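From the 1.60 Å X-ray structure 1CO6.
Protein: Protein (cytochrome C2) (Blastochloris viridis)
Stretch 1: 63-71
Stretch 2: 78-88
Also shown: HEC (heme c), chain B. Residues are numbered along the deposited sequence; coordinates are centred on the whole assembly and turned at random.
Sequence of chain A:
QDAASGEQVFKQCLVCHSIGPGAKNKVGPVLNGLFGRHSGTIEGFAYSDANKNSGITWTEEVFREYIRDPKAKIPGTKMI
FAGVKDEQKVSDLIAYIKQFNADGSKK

Stretch 1, residues 63-71: FREYIRDPK
Stretch 2, residues 78-88: KMIFAGVKDEQ

Residues 63-67 continue a helix that begins earlier in the chain, with Ile 67 N donating to Phe 63 O at 2.8 Å. Asp 69 (phi/psi -163/86) lies outside a helix and occupies the N-cap position of the next one, which starts at Pro 70 (-53/-47). The second stretch is loop or turn from Lys 78 (-72/-11) through Met 79 (-82/84), Phe 81 (-153/134) and Val 84 (-114/110) to Asp 86 (-59/121), where Asp 86 OD1 caps a new helix through a weak bond from Gln 88 N (3.2 Å).

The stretches come closest in register at Arg 68 and Gly 83, whose CA atoms lie 4.6 Å apart; the Arg 64 and Glu 87 CA atoms are 8.7 Å apart, so the register runs in opposite senses along the two stretches. Here Val 84 N donates to Ile 67 O (2.8 Å, 160°). Gly 83 adopts phi/psi 106/172, and its CA sits 3.0 Å from Ile 67 O; a CB would clash with the carbonyl oxygens of Ile 67 and Arg 68. The Arg 68 CA also approaches Val 84 O at 3.3 Å in a CA-H...O contact.

Met 79 (chi1 t, chi2 t) points toward the first stretch and binds the heme iron, SD to FE 2.3 Å. Tyr 66 (chi1 t) brings OH to 3.1 Å from Met 79 SD. The Met 79 CE methyl packs 3.9 Å from both Ile 67 CD1 and Pro 70 CG. Pro 70 CG in turn meets the edge of the Phe 81 ring (chi1 t), 4.2 Å from CD2, while heme CHC lies over one face of that ring.

Longer side chains supply weak polar links: Lys 85 NZ to Arg 68 O (3.2 Å), Arg 68 NE (chi1 m, chi2 m) to Lys 85 O (3.4 Å), and Arg 64 NH1 (chi1 t) to Glu 87 O (3.4 Å). A water donates to Phe 81 O (2.9 Å from its O) and accepts from Lys 71 N (3.2 Å), bridging the stretches.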

# COMPACT_ATOMS: atom_id res chain seq x y z
N PHE A 63 6.15 5.78 -2.12
CA PHE A 63 5.79 4.39 -1.73
C PHE A 63 7.06 3.56 -1.52
O PHE A 63 7.23 2.76 -0.60
CB PHE A 63 4.85 3.74 -2.75
CG PHE A 63 4.56 2.28 -2.55
CD1 PHE A 63 3.52 1.92 -1.66
CD2 PHE A 63 5.26 1.29 -3.20
CE1 PHE A 63 3.19 0.57 -1.46
CE2 PHE A 63 4.99 -0.08 -2.98
CZ PHE A 63 3.93 -0.42 -2.12
N ARG A 64 7.98 3.77 -2.43
CA ARG A 64 9.28 3.08 -2.47
C ARG A 64 10.02 3.30 -1.17
O ARG A 64 10.56 2.34 -0.57
CB ARG A 64 10.07 3.55 -3.70
CG ARG A 64 11.30 2.74 -4.01
CD ARG A 64 11.86 2.99 -5.36
NE ARG A 64 11.21 2.37 -6.49
CZ ARG A 64 11.36 1.08 -6.83
NH1 ARG A 64 12.08 0.15 -6.17
NH2 ARG A 64 10.79 0.72 -7.98
N GLU A 65 10.12 4.56 -0.75
CA GLU A 65 10.83 4.87 0.51
C GLU A 65 10.08 4.33 1.72
O GLU A 65 10.68 3.81 2.70
CB GLU A 65 11.15 6.33 0.75
CG GLU A 65 10.26 7.41 0.18
CD GLU A 65 10.88 8.75 -0.09
OE1 GLU A 65 10.29 9.79 -0.31
OE2 GLU A 65 12.14 8.71 -0.09
N TYR A 66 8.77 4.44 1.74
CA TYR A 66 7.96 3.97 2.85
C TYR A 66 8.06 2.48 3.03
O TYR A 66 8.27 1.96 4.11
CB TYR A 66 6.47 4.34 2.62
CG TYR A 66 5.46 3.73 3.54
CD1 TYR A 66 4.66 2.65 3.14
CD2 TYR A 66 5.30 4.24 4.85
CE1 TYR A 66 3.70 2.10 3.98
CE2 TYR A 66 4.32 3.70 5.72
CZ TYR A 66 3.56 2.63 5.27
OH TYR A 66 2.61 2.13 6.10
N ILE A 67 7.84 1.75 1.95
CA ILE A 67 7.85 0.28 2.02
C ILE A 67 9.17 -0.34 2.46
O ILE A 67 9.09 -1.44 3.10
CB ILE A 67 7.16 -0.29 0.75
CG1 ILE A 67 6.29 -1.53 1.03
CG2 ILE A 67 8.28 -0.56 -0.31
CD1 ILE A 67 5.13 -1.40 2.06
N ARG A 68 10.32 0.27 2.25
CA ARG A 68 11.57 -0.28 2.74
C ARG A 68 11.60 -0.24 4.28
O ARG A 68 12.25 -1.12 4.85
CB ARG A 68 12.79 0.53 2.25
CG ARG A 68 12.93 0.73 0.76
CD ARG A 68 12.80 -0.56 0.01
NE ARG A 68 13.36 -0.59 -1.34
CZ ARG A 68 12.73 0.04 -2.35
NH1 ARG A 68 11.60 0.69 -2.09
NH2 ARG A 68 13.24 0.02 -3.59
N ASP A 69 10.95 0.74 4.88
CA ASP A 69 10.95 0.90 6.34
C ASP A 69 9.82 1.83 6.79
O ASP A 69 10.07 3.02 6.96
CB ASP A 69 12.30 1.44 6.82
CG ASP A 69 12.45 1.44 8.33
OD1 ASP A 69 13.63 1.63 8.71
OD2 ASP A 69 11.52 1.25 9.17
N PRO A 70 8.65 1.26 6.97
CA PRO A 70 7.49 2.05 7.31
C PRO A 70 7.65 2.96 8.50
O PRO A 70 7.21 4.15 8.35
CB PRO A 70 6.35 1.02 7.41
CG PRO A 70 6.80 -0.21 6.69
CD PRO A 70 8.32 -0.17 6.75
N LYS A 71 8.20 2.44 9.60
CA LYS A 71 8.35 3.21 10.83
C LYS A 71 9.28 4.40 10.67
O LYS A 71 9.08 5.40 11.38
CB LYS A 71 8.69 2.44 12.10
CG LYS A 71 10.06 1.74 12.07
CD LYS A 71 10.88 1.94 13.34
CE LYS A 71 11.11 0.72 14.19
NZ LYS A 71 11.59 1.14 15.55
N LYS A 78 0.51 2.38 12.78
CA LYS A 78 -0.09 1.12 13.22
C LYS A 78 0.39 -0.06 12.33
O LYS A 78 0.13 -1.24 12.64
CB LYS A 78 -1.61 1.16 13.18
CG LYS A 78 -2.51 2.03 13.99
CD LYS A 78 -3.99 1.76 13.61
CE LYS A 78 -4.86 2.92 14.07
NZ LYS A 78 -6.32 2.66 14.24
N MET A 79 1.06 0.21 11.21
CA MET A 79 1.59 -0.78 10.28
C MET A 79 2.91 -1.28 10.79
O MET A 79 4.00 -0.81 10.38
CB MET A 79 1.63 -0.27 8.82
CG MET A 79 2.16 -1.39 7.91
SD MET A 79 1.90 -0.91 6.15
CE MET A 79 3.37 -1.73 5.51
N ILE A 80 2.85 -2.29 11.70
CA ILE A 80 4.07 -2.88 12.30
C ILE A 80 4.50 -4.02 11.38
O ILE A 80 3.96 -5.12 11.43
CB ILE A 80 3.90 -3.26 13.80
CG1 ILE A 80 3.42 -2.00 14.63
CG2 ILE A 80 5.21 -3.85 14.38
CD1 ILE A 80 2.46 -2.44 15.81
N PHE A 81 5.44 -3.67 10.53
CA PHE A 81 5.92 -4.54 9.42
C PHE A 81 7.35 -4.14 9.14
O PHE A 81 7.57 -2.92 9.06
CB PHE A 81 4.94 -4.31 8.26
CG PHE A 81 5.29 -4.92 6.94
CD1 PHE A 81 5.09 -6.30 6.78
CD2 PHE A 81 5.85 -4.19 5.90
CE1 PHE A 81 5.42 -6.92 5.58
CE2 PHE A 81 6.19 -4.81 4.69
CZ PHE A 81 5.97 -6.18 4.54
N ALA A 82 8.24 -5.08 9.01
CA ALA A 82 9.67 -4.79 8.82
C ALA A 82 9.97 -4.05 7.53
O ALA A 82 10.96 -3.29 7.58
CB ALA A 82 10.49 -6.04 8.90
N GLY A 83 9.18 -4.22 6.51
CA GLY A 83 9.37 -3.53 5.21
C GLY A 83 9.92 -4.53 4.18
O GLY A 83 10.22 -5.71 4.49
N VAL A 84 9.97 -4.06 2.95
CA VAL A 84 10.47 -4.87 1.81
C VAL A 84 11.76 -4.14 1.38
O VAL A 84 11.76 -3.03 0.87
CB VAL A 84 9.42 -5.14 0.75
CG1 VAL A 84 9.92 -6.04 -0.42
CG2 VAL A 84 8.10 -5.72 1.26
N LYS A 85 12.90 -4.73 1.62
CA LYS A 85 14.23 -4.16 1.32
C LYS A 85 14.66 -4.36 -0.15
O LYS A 85 15.22 -3.42 -0.76
CB LYS A 85 15.26 -4.88 2.19
CG LYS A 85 15.34 -4.47 3.64
CD LYS A 85 14.07 -3.90 4.22
CE LYS A 85 14.31 -3.40 5.65
NZ LYS A 85 13.12 -3.77 6.44
N ASP A 86 14.39 -5.55 -0.63
CA ASP A 86 14.75 -5.91 -2.03
C ASP A 86 14.09 -4.97 -3.04
O ASP A 86 12.85 -4.89 -3.13
CB ASP A 86 14.48 -7.39 -2.17
CG ASP A 86 14.98 -7.94 -3.48
OD1 ASP A 86 14.67 -7.50 -4.57
OD2 ASP A 86 15.80 -8.84 -3.32
N GLU A 87 14.88 -4.30 -3.83
CA GLU A 87 14.59 -3.35 -4.89
C GLU A 87 13.72 -3.86 -6.03
O GLU A 87 12.80 -3.19 -6.53
CB GLU A 87 15.92 -2.85 -5.46
CG GLU A 87 16.08 -2.21 -6.81
CD GLU A 87 17.42 -1.54 -7.04
OE1 GLU A 87 18.45 -1.66 -6.38
OE2 GLU A 87 17.34 -0.76 -8.04
N GLN A 88 14.07 -5.05 -6.47
CA GLN A 88 13.36 -5.76 -7.52
C GLN A 88 11.95 -6.09 -7.02
O GLN A 88 10.97 -5.90 -7.76
CB GLN A 88 14.14 -7.00 -7.99
CG GLN A 88 13.49 -7.74 -9.14
CD GLN A 88 13.23 -6.95 -10.38
OE1 GLN A 88 12.12 -6.65 -10.89
NE2 GLN A 88 14.32 -6.49 -10.97
FE HEC B . 0.08 -1.91 5.19
CHA HEC B . -1.30 1.06 5.87
CHB HEC B . 0.91 -0.84 2.04
CHC HEC B . 1.75 -4.90 4.60
CHD HEC B . -1.12 -3.17 8.18
NA HEC B . -0.17 -0.20 4.13
C1A HEC B . -0.65 1.00 4.64
C2A HEC B . -0.44 2.03 3.66
C3A HEC B . 0.19 1.49 2.61
C4A HEC B . 0.39 0.08 2.88
CMA HEC B . 0.66 2.17 1.31
CAA HEC B . -0.95 3.50 3.79
CBA HEC B . -2.44 3.51 3.34
CGA HEC B . -3.16 4.84 3.30
O1A HEC B . -2.52 5.83 3.60
O2A HEC B . -4.37 4.76 2.97
NB HEC B . 1.08 -2.70 3.66
C1B HEC B . 1.26 -2.11 2.40
C2B HEC B . 1.99 -3.03 1.57
C3B HEC B . 2.26 -4.13 2.29
C4B HEC B . 1.68 -3.96 3.58
CMB HEC B . 2.36 -2.69 0.11
CAB HEC B . 3.00 -5.40 1.75
CBB HEC B . 4.39 -5.22 1.56
NC HEC B . 0.27 -3.67 6.20
C1C HEC B . 1.01 -4.75 5.78
C2C HEC B . 0.88 -5.79 6.79
C3C HEC B . 0.13 -5.31 7.79
C4C HEC B . -0.30 -3.99 7.42
CMC HEC B . 1.58 -7.16 6.70
CAC HEC B . -0.34 -6.11 9.08
CBC HEC B . 0.60 -6.69 9.94
ND HEC B . -1.04 -1.20 6.70
C1D HEC B . -1.38 -1.86 7.88
C2D HEC B . -2.06 -0.90 8.76
C3D HEC B . -2.13 0.27 8.11
C4D HEC B . -1.48 0.11 6.84
CMD HEC B . -2.58 -1.28 10.17
CAD HEC B . -2.68 1.62 8.64
CBD HEC B . -1.51 2.49 9.20
CGD HEC B . -1.96 3.57 10.16
O1D HEC B . -0.97 4.03 10.80
O2D HEC B . -3.16 3.92 10.26
O HOH W 1 8.85 -0.60 10.18